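Local coordinates for galactan 1,3-beta-galactosidase (Phanerochaete chrysosporium, PDB 7BYS), which probably releases galactose from the ends of beta-1,3-galactan chains, as a family 43 glycoside hydrolase carrying a carbohydrate-binding module, at residues G183-A188 against S203-W208; L131-R136 against A155-Q160; P212-S217 against S226-I231; A235-Y240 against Q383-G388. All coordinates share one frame; numbering follows the deposited sequence. Where two conformers were deposited one is given.

Interaction 1. Residues G183-A188 against S203-W208; sequences GATLEA and SHTSGW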
loop_
_atom_site.group_PDB
_atom_site.type_symbol
_atom_site.label_atom_id
_atom_site.label_comp_id
_atom_site.label_asym_id
_atom_site.label_seq_id
_atom_site.Cartn_x
_atom_site.Cartn_y
_atom_site.Cartn_z
ATOM N N GLY A 183 -3.075 8.494 23.832
ATOM C CA GLY A 183 -3.756 9.503 23.048
ATOM C C GLY A 183 -3.226 9.697 21.647
ATOM O O GLY A 183 -3.631 10.648 20.980
ATOM N N ALA A 184 -2.353 8.809 21.168
ATOM C CA ALA A 184 -1.679 8.991 19.889
ATOM C C ALA A 184 -2.553 8.681 18.678
ATOM O O ALA A 184 -2.237 9.150 17.580
ATOM C CB ALA A 184 -0.412 8.139 19.855
ATOM N N THR A 185 -3.632 7.916 18.852
ATOM C CA THR A 185 -4.554 7.537 17.769
ATOM C C THR A 185 -3.814 7.048 16.527
ATOM O O THR A 185 -4.054 7.501 15.404
ATOM C CB THR A 185 -5.576 8.635 17.425
ATOM O OG1 THR A 185 -4.917 9.779 16.853
ATOM C CG2 THR A 185 -6.388 9.042 18.663
ATOM N N LEU A 186 -2.907 6.108 16.740
ATOM C CA LEU A 186 -2.100 5.561 15.661
ATOM C C LEU A 186 -2.600 4.179 15.283
ATOM O O LEU A 186 -3.000 3.388 16.144
ATOM C CB LEU A 186 -0.624 5.472 16.064
ATOM C CG LEU A 186 0.097 6.802 16.319
ATOM C CD1 LEU A 186 1.450 6.564 16.941
ATOM C CD2 LEU A 186 0.215 7.625 15.041
ATOM N N GLU A 187 -2.547 3.877 13.991
ATOM C CA GLU A 187 -2.840 2.523 13.541
ATOM C C GLU A 187 -1.925 2.184 12.368
ATOM O O GLU A 187 -0.937 2.878 12.100
ATOM C CB GLU A 187 -4.341 2.314 13.308
ATOM C CG GLU A 187 -4.911 3.133 12.174
ATOM C CD GLU A 187 -6.406 2.878 11.977
ATOM O OE1 GLU A 187 -7.020 2.166 12.800
ATOM O OE2 GLU A 187 -6.971 3.389 10.989
ATOM N N ALA A 188 -2.222 1.067 11.698
ATOM C CA ALA A 188 -1.424 0.567 10.579
ATOM C C ALA A 188 0.086 0.638 10.833
ATOM O O ALA A 188 0.840 1.212 10.023
ATOM C CB ALA A 188 -1.809 1.321 9.302
ATOM N N SER A 203 -0.187 5.181 10.516
ATOM C CA SER A 203 -1.213 6.142 10.145
ATOM C C SER A 203 -1.910 6.685 11.388
ATOM O O SER A 203 -1.752 6.182 12.499
ATOM C CB SER A 203 -2.216 5.503 9.184
ATOM O OG SER A 203 -3.164 4.697 9.871
ATOM N N HIS A 204 -2.702 7.728 11.186
ATOM C CA HIS A 204 -3.688 8.086 12.190
ATOM C C HIS A 204 -4.991 7.340 11.914
ATOM O O HIS A 204 -5.069 6.487 11.018
ATOM C CB HIS A 204 -3.831 9.602 12.297
ATOM C CG HIS A 204 -2.778 10.224 13.155
ATOM N ND1 HIS A 204 -2.714 10.017 14.517
ATOM C CD2 HIS A 204 -1.707 10.988 12.838
ATOM C CE1 HIS A 204 -1.670 10.660 15.007
ATOM N NE2 HIS A 204 -1.037 11.248 14.008
ATOM N N THR A 205 -6.022 7.633 12.711
ATOM C CA THR A 205 -7.301 6.919 12.632
ATOM C C THR A 205 -8.282 7.786 11.856
ATOM O O THR A 205 -8.848 8.740 12.397
ATOM C CB THR A 205 -7.849 6.599 14.020
ATOM O OG1 THR A 205 -7.895 7.792 14.809
ATOM C CG2 THR A 205 -6.966 5.592 14.715
ATOM N N SER A 206 -8.489 7.453 10.587
ATOM C CA SER A 206 -9.491 8.135 9.776
ATOM C C SER A 206 -10.355 7.129 9.025
ATOM O O SER A 206 -10.833 7.407 7.921
ATOM C CB SER A 206 -8.857 9.159 8.834
ATOM O OG SER A 206 -7.974 8.536 7.919
ATOM N N GLY A 207 -10.566 5.958 9.619
ATOM C CA GLY A 207 -11.354 4.925 8.975
ATOM C C GLY A 207 -10.710 4.473 7.683
ATOM O O GLY A 207 -9.492 4.279 7.592
ATOM N N TRP A 208 -11.550 4.318 6.656
ATOM C CA TRP A 208 -11.106 3.887 5.337
ATOM C C TRP A 208 -10.329 4.974 4.604
ATOM O O TRP A 208 -9.534 4.655 3.712
ATOM C CB TRP A 208 -12.316 3.527 4.473
ATOM C CG TRP A 208 -12.910 2.166 4.696
ATOM C CD1 TRP A 208 -14.208 1.883 5.015
ATOM C CD2 TRP A 208 -12.242 0.904 4.580
ATOM N NE1 TRP A 208 -14.382 0.525 5.122
ATOM C CE2 TRP A 208 -13.191 -0.098 4.858
ATOM C CE3 TRP A 208 -10.931 0.526 4.279
ATOM C CZ2 TRP A 208 -12.872 -1.454 4.844
ATOM C CZ3 TRP A 208 -10.616 -0.822 4.264
ATOM C CH2 TRP A 208 -11.581 -1.794 4.545
HETATM O O HOH W 1 -6.436 10.323 14.448
HETATM O O HOH W 2 -7.248 5.277 9.054
HETATM O O HOH W 3 -9.789 4.575 11.869
#

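Interaction 2. Residues L131-R136 against A155-Q160; sequences LGADSR and ASDNNQ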
loop_
_atom_site.group_PDB
_atom_site.type_symbol
_atom_site.label_atom_id
_atom_site.label_comp_id
_atom_site.label_asym_id
_atom_site.label_seq_id
_atom_site.Cartn_x
_atom_site.Cartn_y
_atom_site.Cartn_z
ATOM N N LEU A 131 -2.704 -8.815 27.042
ATOM C CA LEU A 131 -2.762 -8.308 28.419
ATOM C C LEU A 131 -4.166 -7.858 28.810
ATOM O O LEU A 131 -4.333 -7.012 29.696
ATOM C CB LEU A 131 -1.718 -7.219 28.682
ATOM C CG LEU A 131 -0.297 -7.610 28.257
ATOM C CD1 LEU A 131 0.620 -6.429 28.362
ATOM C CD2 LEU A 131 0.235 -8.780 29.087
ATOM N N GLY A 132 -5.181 -8.408 28.149
ATOM C CA GLY A 132 -6.559 -8.081 28.431
ATOM C C GLY A 132 -7.064 -6.793 27.814
ATOM O O GLY A 132 -8.223 -6.438 28.046
ATOM N N ALA A 133 -6.243 -6.087 27.044
ATOM C CA ALA A 133 -6.623 -4.812 26.447
ATOM C C ALA A 133 -6.918 -4.989 24.964
ATOM O O ALA A 133 -6.605 -6.017 24.364
ATOM C CB ALA A 133 -5.512 -3.772 26.648
ATOM N N ASP A 134 -7.548 -3.966 24.385
ATOM C CA ASP A 134 -7.892 -3.980 22.972
ATOM C C ASP A 134 -6.647 -4.101 22.110
ATOM O O ASP A 134 -5.586 -3.542 22.410
ATOM C CB ASP A 134 -8.534 -2.650 22.573
ATOM C CG ASP A 134 -9.939 -2.482 23.096
ATOM O OD1 ASP A 134 -10.480 -3.416 23.736
ATOM O OD2 ASP A 134 -10.507 -1.389 22.855
ATOM N N SER A 135 -6.810 -4.797 20.994
ATOM C CA SER A 135 -5.844 -4.750 19.903
ATOM C C SER A 135 -6.630 -4.744 18.604
ATOM O O SER A 135 -7.415 -5.664 18.348
ATOM C CB SER A 135 -4.906 -5.957 19.965
ATOM O OG SER A 135 -3.960 -5.934 18.905
ATOM N N ARG A 136 -6.423 -3.710 17.785
ATOM C CA ARG A 136 -7.062 -3.652 16.477
ATOM C C ARG A 136 -5.990 -3.736 15.393
ATOM O O ARG A 136 -5.387 -4.800 15.236
ATOM C CB ARG A 136 -8.030 -2.469 16.373
ATOM C CG ARG A 136 -9.297 -2.727 17.173
ATOM C CD ARG A 136 -10.292 -1.579 17.071
ATOM N NE ARG A 136 -11.533 -1.871 17.786
ATOM C CZ ARG A 136 -11.710 -1.688 19.091
ATOM N NH1 ARG A 136 -10.731 -1.236 19.860
ATOM N NH2 ARG A 136 -12.882 -1.991 19.640
ATOM N N ALA A 155 -2.748 -0.814 17.986
ATOM C CA ALA A 155 -3.695 0.209 18.407
ATOM C C ALA A 155 -4.584 -0.377 19.494
ATOM O O ALA A 155 -5.263 -1.390 19.282
ATOM C CB ALA A 155 -4.532 0.645 17.207
ATOM N N SER A 156 -4.576 0.248 20.661
ATOM C CA SER A 156 -5.247 -0.294 21.831
ATOM C C SER A 156 -6.198 0.759 22.394
ATOM O O SER A 156 -6.274 1.890 21.898
ATOM C CB SER A 156 -4.204 -0.751 22.863
ATOM O OG SER A 156 -4.808 -1.482 23.922
ATOM N N ASP A 157 -6.957 0.358 23.419
ATOM C CA ASP A 157 -7.859 1.247 24.158
ATOM C C ASP A 157 -8.745 2.070 23.216
ATOM O O ASP A 157 -8.674 3.299 23.155
ATOM C CB ASP A 157 -7.090 2.111 25.167
ATOM C CG ASP A 157 -6.224 1.276 26.114
ATOM O OD1 ASP A 157 -6.673 0.194 26.534
ATOM O OD2 ASP A 157 -5.086 1.685 26.415
ATOM N N ASN A 158 -9.578 1.354 22.457
ATOM C CA ASN A 158 -10.498 1.975 21.500
ATOM C C ASN A 158 -9.747 2.861 20.508
ATOM O O ASN A 158 -10.186 3.957 20.166
ATOM C CB ASN A 158 -11.629 2.734 22.202
ATOM C CG ASN A 158 -12.583 1.812 22.939
ATOM O OD1 ASN A 158 -12.706 0.631 22.611
ATOM N ND2 ASN A 158 -13.270 2.350 23.938
ATOM N N ASN A 159 -8.586 2.380 20.060
ATOM C CA ASN A 159 -7.683 3.017 19.103
ATOM C C ASN A 159 -6.951 4.237 19.659
ATOM O O ASN A 159 -6.154 4.836 18.937
ATOM C CB ASN A 159 -8.353 3.361 17.761
ATOM C CG ASN A 159 -8.592 2.133 16.889
ATOM O OD1 ASN A 159 -8.015 1.070 17.108
ATOM N ND2 ASN A 159 -9.428 2.289 15.875
ATOM N N GLN A 160 -7.161 4.603 20.923
ATOM C CA GLN A 160 -6.601 5.854 21.421
ATOM C C GLN A 160 -5.129 5.752 21.805
ATOM O O GLN A 160 -4.395 6.729 21.645
ATOM C CB GLN A 160 -7.407 6.368 22.616
ATOM C CG GLN A 160 -8.875 6.592 22.301
ATOM C CD GLN A 160 -9.057 7.438 21.058
ATOM O OE1 GLN A 160 -8.751 8.637 21.057
ATOM N NE2 GLN A 160 -9.521 6.814 19.979
HETATM O O HOH W 4 -8.283 -1.635 25.851
HETATM O O HOH W 5 -7.933 -0.459 19.399
#

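Interaction 3. Residues P212-S217 against S226-I231; sequences PNKWFS and SAQQDI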
loop_
_atom_site.group_PDB
_atom_site.type_symbol
_atom_site.label_atom_id
_atom_site.label_comp_id
_atom_site.label_asym_id
_atom_site.label_seq_id
_atom_site.Cartn_x
_atom_site.Cartn_y
_atom_site.Cartn_z
ATOM N N PRO A 212 -2.229 11.488 6.279
ATOM C CA PRO A 212 -0.762 11.584 6.226
ATOM C C PRO A 212 -0.110 10.641 7.226
ATOM O O PRO A 212 -0.238 10.824 8.442
ATOM C CB PRO A 212 -0.496 13.056 6.584
ATOM C CG PRO A 212 -1.771 13.761 6.239
ATOM C CD PRO A 212 -2.852 12.789 6.592
ATOM N N ASN A 213 0.593 9.631 6.719
ATOM C CA ASN A 213 1.270 8.675 7.583
ATOM C C ASN A 213 2.560 9.287 8.132
ATOM O O ASN A 213 3.148 10.200 7.539
ATOM C CB ASN A 213 1.562 7.375 6.825
ATOM C CG ASN A 213 0.338 6.464 6.683
ATOM O OD1 ASN A 213 0.488 5.251 6.536
ATOM N ND2 ASN A 213 -0.860 7.034 6.689
ATOM N N LYS A 214 2.995 8.771 9.281
ATOM C CA LYS A 214 4.045 9.397 10.073
ATOM C C LYS A 214 5.155 8.403 10.396
ATOM O O LYS A 214 4.939 7.189 10.442
ATOM C CB LYS A 214 3.509 9.934 11.413
ATOM C CG LYS A 214 2.274 10.804 11.306
ATOM C CD LYS A 214 2.580 12.150 10.673
ATOM C CE LYS A 214 1.335 13.024 10.644
ATOM N NZ LYS A 214 1.610 14.326 9.965
ATOM N N TRP A 215 6.347 8.946 10.658
ATOM C CA TRP A 215 7.478 8.171 11.152
ATOM C C TRP A 215 7.926 8.693 12.514
ATOM O O TRP A 215 7.772 9.883 12.826
ATOM C CB TRP A 215 8.655 8.154 10.151
ATOM C CG TRP A 215 9.417 9.432 10.019
ATOM C CD1 TRP A 215 9.180 10.457 9.136
ATOM C CD2 TRP A 215 10.572 9.814 10.774
ATOM N NE1 TRP A 215 10.115 11.453 9.311
ATOM C CE2 TRP A 215 10.976 11.084 10.314
ATOM C CE3 TRP A 215 11.295 9.211 11.809
ATOM C CZ2 TRP A 215 12.075 11.759 10.846
ATOM C CZ3 TRP A 215 12.386 9.878 12.334
ATOM C CH2 TRP A 215 12.767 11.142 11.850
ATOM N N PHE A 216 8.488 7.773 13.311
ATOM C CA PHE A 216 9.039 8.019 14.642
ATOM C C PHE A 216 10.292 7.161 14.746
ATOM O O PHE A 216 10.350 6.086 14.150
ATOM C CB PHE A 216 8.089 7.525 15.752
ATOM C CG PHE A 216 6.632 7.876 15.543
ATOM C CD1 PHE A 216 5.863 7.214 14.598
ATOM C CD2 PHE A 216 6.016 8.826 16.348
ATOM C CE1 PHE A 216 4.516 7.529 14.430
ATOM C CE2 PHE A 216 4.656 9.136 16.186
ATOM C CZ PHE A 216 3.918 8.488 15.226
ATOM N N SER A 217 11.296 7.606 15.497
ATOM C CA SER A 217 12.475 6.769 15.689
ATOM C C SER A 217 12.858 6.719 17.161
ATOM O O SER A 217 12.527 7.612 17.949
ATOM C CB SER A 217 13.695 7.237 14.888
ATOM O OG SER A 217 14.048 8.557 15.234
ATOM N N SER A 226 10.793 9.673 18.944
ATOM C CA SER A 226 10.680 11.037 18.451
ATOM C C SER A 226 9.220 11.378 18.161
ATOM O O SER A 226 8.361 10.503 18.017
ATOM C CB SER A 226 11.538 11.207 17.202
ATOM O OG SER A 226 11.090 10.339 16.165
ATOM N N ALA A 227 8.942 12.675 18.099
ATOM C CA ALA A 227 7.613 13.141 17.739
ATOM C C ALA A 227 7.337 12.873 16.263
ATOM O O ALA A 227 8.228 12.944 15.416
ATOM C CB ALA A 227 7.500 14.639 18.007
ATOM N N GLN A 228 6.073 12.586 15.964
ATOM C CA GLN A 228 5.665 12.248 14.603
ATOM C C GLN A 228 6.151 13.272 13.580
ATOM O O GLN A 228 6.116 14.484 13.810
ATOM C CB GLN A 228 4.142 12.138 14.528
ATOM C CG GLN A 228 3.405 13.409 14.939
ATOM C CD GLN A 228 1.895 13.271 14.862
ATOM O OE1 GLN A 228 1.365 12.186 14.658
ATOM N NE2 GLN A 228 1.194 14.381 15.044
ATOM N N GLN A 229 6.585 12.766 12.428
ATOM C CA GLN A 229 6.857 13.588 11.257
ATOM C C GLN A 229 6.308 12.885 10.019
ATOM O O GLN A 229 6.161 11.662 9.984
ATOM C CB GLN A 229 8.364 13.845 11.088
ATOM C CG GLN A 229 9.051 14.545 12.282
ATOM C CD GLN A 229 8.616 16.002 12.499
ATOM O OE1 GLN A 229 7.908 16.607 11.690
ATOM N NE2 GLN A 229 9.065 16.577 13.606
ATOM N N ASP A 230 6.010 13.669 8.990
ATOM C CA ASP A 230 5.430 13.131 7.763
ATOM C C ASP A 230 6.444 12.328 6.957
ATOM O O ASP A 230 7.622 12.684 6.872
ATOM C CB ASP A 230 4.911 14.284 6.902
ATOM C CG ASP A 230 3.591 14.831 7.391
ATOM O OD1 ASP A 230 2.604 14.064 7.453
ATOM O OD2 ASP A 230 3.539 16.033 7.729
ATOM N N ILE A 231 5.963 11.242 6.331
ATOM C CA ILE A 231 6.764 10.517 5.344
ATOM C C ILE A 231 6.493 10.966 3.911
ATOM O O ILE A 231 7.228 10.555 3.002
ATOM C CB ILE A 231 6.608 8.981 5.445
ATOM C CG1 ILE A 231 5.167 8.522 5.156
ATOM C CG2 ILE A 231 7.102 8.479 6.803
ATOM C CD1 ILE A 231 5.020 6.977 5.075
HETATM O O HOH W 6 2.769 11.987 5.507
HETATM O O HOH W 7 9.935 11.494 13.993
#

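Interaction 4. Residues A235-Y240 against Q383-G388; sequences ATRTWY and QPDSGG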
loop_
_atom_site.group_PDB
_atom_site.type_symbol
_atom_site.label_atom_id
_atom_site.label_comp_id
_atom_site.label_asym_id
_atom_site.label_seq_id
_atom_site.Cartn_x
_atom_site.Cartn_y
_atom_site.Cartn_z
ATOM N N ALA A 235 -0.709 16.924 1.995
ATOM C CA ALA A 235 -1.930 17.064 1.212
ATOM C C ALA A 235 -2.251 15.797 0.425
ATOM O O ALA A 235 -3.420 15.533 0.125
ATOM C CB ALA A 235 -1.835 18.277 0.280
ATOM N N THR A 236 -1.235 14.996 0.097
ATOM C CA THR A 236 -1.476 13.804 -0.711
ATOM C C THR A 236 -2.021 12.628 0.086
ATOM O O THR A 236 -2.379 11.618 -0.525
ATOM C CB THR A 236 -0.210 13.324 -1.440
ATOM O OG1 THR A 236 0.708 12.751 -0.505
ATOM C CG2 THR A 236 0.467 14.452 -2.214
ATOM N N ARG A 237 -2.053 12.716 1.416
ATOM C CA ARG A 237 -2.545 11.627 2.257
ATOM C C ARG A 237 -1.775 10.339 1.961
ATOM O O ARG A 237 -2.343 9.296 1.625
ATOM C CB ARG A 237 -4.056 11.448 2.106
ATOM C CG ARG A 237 -4.826 12.762 2.229
ATOM C CD ARG A 237 -6.317 12.592 1.984
ATOM N NE ARG A 237 -6.573 12.152 0.617
ATOM C CZ ARG A 237 -7.734 11.673 0.186
ATOM N NH1 ARG A 237 -8.773 11.562 1.011
ATOM N NH2 ARG A 237 -7.850 11.271 -1.077
ATOM N N THR A 238 -0.449 10.444 2.097
ATOM C CA THR A 238 0.476 9.351 1.796
ATOM C C THR A 238 0.315 8.880 0.357
ATOM O O THR A 238 0.328 7.682 0.065
ATOM C CB THR A 238 0.387 8.193 2.797
ATOM O OG1 THR A 238 0.123 8.710 4.105
ATOM C CG2 THR A 238 1.716 7.449 2.868
ATOM N N TRP A 239 0.189 9.839 -0.563
ATOM C CA TRP A 239 -0.044 9.505 -1.967
ATOM C C TRP A 239 -1.234 8.557 -2.100
ATOM O O TRP A 239 -1.213 7.592 -2.870
ATOM C CB TRP A 239 1.225 8.945 -2.625
ATOM C CG TRP A 239 2.339 9.958 -2.675
ATOM C CD1 TRP A 239 3.462 9.980 -1.904
ATOM C CD2 TRP A 239 2.398 11.125 -3.507
ATOM N NE1 TRP A 239 4.230 11.071 -2.224
ATOM C CE2 TRP A 239 3.608 11.784 -3.214
ATOM C CE3 TRP A 239 1.564 11.653 -4.500
ATOM C CZ2 TRP A 239 3.999 12.964 -3.857
ATOM C CZ3 TRP A 239 1.957 12.822 -5.149
ATOM C CH2 TRP A 239 3.165 13.459 -4.825
ATOM N N TYR A 240 -2.282 8.849 -1.328
ATOM C CA TYR A 240 -3.486 8.020 -1.214
ATOM C C TYR A 240 -3.145 6.557 -0.891
ATOM O O TYR A 240 -3.262 5.647 -1.721
ATOM C CB TYR A 240 -4.378 8.150 -2.453
ATOM C CG TYR A 240 -5.826 7.777 -2.224
ATOM C CD1 TYR A 240 -6.202 6.758 -1.345
ATOM C CD2 TYR A 240 -6.830 8.455 -2.900
ATOM C CE1 TYR A 240 -7.558 6.436 -1.150
ATOM C CE2 TYR A 240 -8.144 8.154 -2.712
ATOM C CZ TYR A 240 -8.513 7.154 -1.857
ATOM O OH TYR A 240 -9.845 6.901 -1.707
ATOM N N GLN A 383 -9.955 7.229 -11.414
ATOM C CA GLN A 383 -9.325 8.406 -10.818
ATOM C C GLN A 383 -9.852 8.576 -9.399
ATOM O O GLN A 383 -10.915 9.189 -9.180
ATOM C CB GLN A 383 -9.573 9.648 -11.673
ATOM C CG GLN A 383 -8.931 9.524 -13.040
ATOM C CD GLN A 383 -9.266 10.691 -13.945
ATOM O OE1 GLN A 383 -10.434 10.992 -14.171
ATOM N NE2 GLN A 383 -8.243 11.375 -14.432
ATOM N N PRO A 384 -9.134 8.061 -8.399
ATOM C CA PRO A 384 -9.577 8.219 -7.010
ATOM C C PRO A 384 -9.738 9.686 -6.637
ATOM O O PRO A 384 -9.136 10.585 -7.240
ATOM C CB PRO A 384 -8.440 7.576 -6.197
ATOM C CG PRO A 384 -7.775 6.616 -7.146
ATOM C CD PRO A 384 -7.906 7.252 -8.521
ATOM N N ASP A 385 -10.558 9.927 -5.609
ATOM C CA ASP A 385 -10.570 11.243 -4.981
ATOM C C ASP A 385 -9.146 11.599 -4.573
ATOM O O ASP A 385 -8.424 10.767 -4.024
ATOM C CB ASP A 385 -11.483 11.230 -3.753
ATOM C CG ASP A 385 -11.141 10.127 -2.760
ATOM O OD1 ASP A 385 -11.301 8.939 -3.096
ATOM O OD2 ASP A 385 -10.716 10.459 -1.630
ATOM N N SER A 386 -8.715 12.809 -4.883
ATOM C CA SER A 386 -7.331 13.173 -4.619
ATOM C C SER A 386 -7.129 13.937 -3.317
ATOM O O SER A 386 -5.979 14.135 -2.910
ATOM C CB SER A 386 -6.749 13.939 -5.807
ATOM O OG SER A 386 -7.315 15.239 -5.839
ATOM N N GLY A 387 -8.204 14.347 -2.644
ATOM C CA GLY A 387 -8.132 15.104 -1.411
ATOM C C GLY A 387 -8.611 16.534 -1.553
ATOM O O GLY A 387 -8.961 17.165 -0.544
ATOM N N GLY A 388 -8.630 17.059 -2.770
ATOM C CA GLY A 388 -9.095 18.407 -3.018
ATOM C C GLY A 388 -8.870 18.752 -4.476
ATOM O O GLY A 388 -8.068 18.121 -5.172
HETATM O O HOH W 8 -4.897 11.789 -1.811
HETATM O O HOH W 9 -11.063 9.144 0.641
#

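Interaction 1. Residues G183-A188 against S203-W208
In the five-bladed beta-propeller of a family 43 glycoside hydrolase, this antiparallel strand pair lies beside the galactose site, next to Asp137 and Gln242. Glu187 and Ser203 form the hydrogen-bonded pair: Glu187 N reaches Ser203 O at 2.9 Å, and Ser203 N returns a bond to Glu187 O. Beyond it the chains are held by side chains. The His204 imidazole turns its ND1 edge to residues 184-185, where ND1 donates to Thr185 O at 3.0 Å; the bond is bent (144°), and the donor stands above the carbonyl plane. Thr185 OG1 shares a second hydrogen bond with the same ND1. Leu186 CD2 sits over one face of the imidazole, 3.9 Å from its centroid, a CH-pi contact displaced toward the rim. On the far side of the ring NE2 is taken by Gln228, so both nitrogens have partners and the ring rotation is fixed. Ser203 OG, between the backbone N and the carbonyl carbon (chi1 80°), donates to His204 O on an in-plane lone pair and also bonds Gln242. Glu187 extends its chain past this hydroxyl, CG 3.3 Å from Ser203 OG. Its OE1 lies close to Asp137 OD2, a pairing of like charges that would probably raise the proton affinity of one of them. Its OE2 receives a weak bond from Gln242 and lies 2.7 Å from a water that accepts from Ser206 N.

Interaction 2. Residues L131-R136 against A155-Q160
Polar bonds draw residues 131-136 tightly against 155-160 along one short run of backbone, while a water bridges the looser outer side. At the tight end Arg136 N donates to Ala155 O at 3.0 Å, with the N-H in the carbonyl plane. Ser156 OG, anti to its backbone N (chi1 -170°), donates to Asp134 O at 2.7 Å along an in-plane lone pair, and Lys163 meets the same hydroxyl. Asp134 OD2 is gripped twice: Asn158 N comes in on its anti lone pair at 2.9 Å, and Arg136 NH1 descends from above the carboxylate plane at 3.0 Å in a salt bridge. OD1 of this carboxylate pairs with Lys129, so two cations probably keep the group ionised. An alanine in place of Asp134 would remove the acceptor of Asn158 N and would probably leave the turn and the Arg136 guanidinium less firmly placed. The extended Arg136 chain passes Asn159 at about a right angle, CD 3.5 Å from Asn159 OD1, and its NH2 goes on to Tyr105 O. Between them a water accepts from Arg136 NH1 and Asn159 N and donates to Asn159 OD1. On the looser side another water connects Asp134 N with Asp157 OD1. Here the linker from strand 123-128 to 138-142, passing between propeller blades, packs on the type I' turn Asp157-Gln160, closed by Gln160 N to Asp157 O, of the beta hairpin joining strands 150-156 and 161-167.

Interaction 3. Residues P212-S217 against S226-I231
Backbone hydrogen bonds carry the pairing of 212-217 with 226-231. Trp215 N donates to Gln229 O at 2.8 Å, almost along the C=O axis, and Gln229 N returns a bond to Trp215 O; Ile231 N reaches Asn213 O at 3.2 Å. At the other end Ser226 takes both roles, its N donating to Ser217 O while its OG, between backbone N and carbonyl carbon (chi1 62°), accepts from Ser217 N at 2.8 Å. A water donates hydrogen bonds to Trp215 O and Ala227 O, accepts one from Ser226 OG, and lies over one indole face. Strands 214-218 and 229-230 form a beta hairpin at the edge of a propeller blade, with 214-218 continuing the sheet from strand 197-204. Among the charges, Lys214 bends at chi2 (-70°) to run alongside Asp230 and forms a salt bridge, NZ to OD1 at 2.7 Å, from above the carboxylate plane. Trp215 and Ile231 lie alongside, pointing opposite ways, CD1 3.7 Å from CG2, which lies at the indole edge beside Asp230 O. Gln229 CB lies 3.5 Å from Trp215 NE1. Phe216 sets its ring edge against Ser226 O, 3.3 Å from CD2, and packs its CE2 on Gln228 CB.

Interaction 4. Residues A235-Y240 against Q383-G388
The guanidinium of Arg237 has Gly387 over one face, with its CA 3.7 Å above the plane and toward the rim, and Asp385 at its edge. The Tyr240 ring likewise meets Asp385 edge-on, carboxylate OD1 lying in the ring plane. The carboxylate stands steeply to both, 78° from the guanidinium and 71° from the phenol, and divides its oxygens between them. Tyr240 OH donates to OD1 at 2.9 Å on the syn lone pair. Arg237 NH2 reaches OD2 at 3.0 Å in a nearly straight hydrogen bond (164°) that is part of a salt bridge, in its own plane but above that of the carboxylate; the bond from NH1 is weak. An asparagine replacing Asp385 would lose the negative charge facing Arg237 and would probably weaken this bridge. Tyr240 CE2 also packs on Pro384 CB at 3.5 Å. One water accepts from Arg237 NE and donates to Thr236 O and Ser386 O, while a second donates to Asp385 OD2 at 2.6 Å. A CB on Gly387 would crowd Arg237 NE. Within 235-240, Thr236 OG1 accepts from Trp239 N in an ST motif. This interdomain contact joins the catalytic propeller to the beta-sandwich of the family 35 carbohydrate-binding module.

Along the chain interaction 2 closes first, followed by interactions 1 and 3, and interaction 4 reaches across from the propeller to the carbohydrate-binding module. Interactions 1 and 2 lie about 12 Å apart between centres and touch where Thr185 N probably bonds Gln160 O, joining neighbouring blades. Interactions 1 and 3, also about 12 Å apart, share one sheet, in which strands 197-204 and 214-218 are adjacent. Interaction 3 meets interaction 4, with centres about 18 Å apart, through Asn213 N and Thr238 OG1. Interactions 2 and 4 are the most distant, about 29 Å between centres. A continuous series of contacts thus runs from one blade, past the galactose site, to the domain interface.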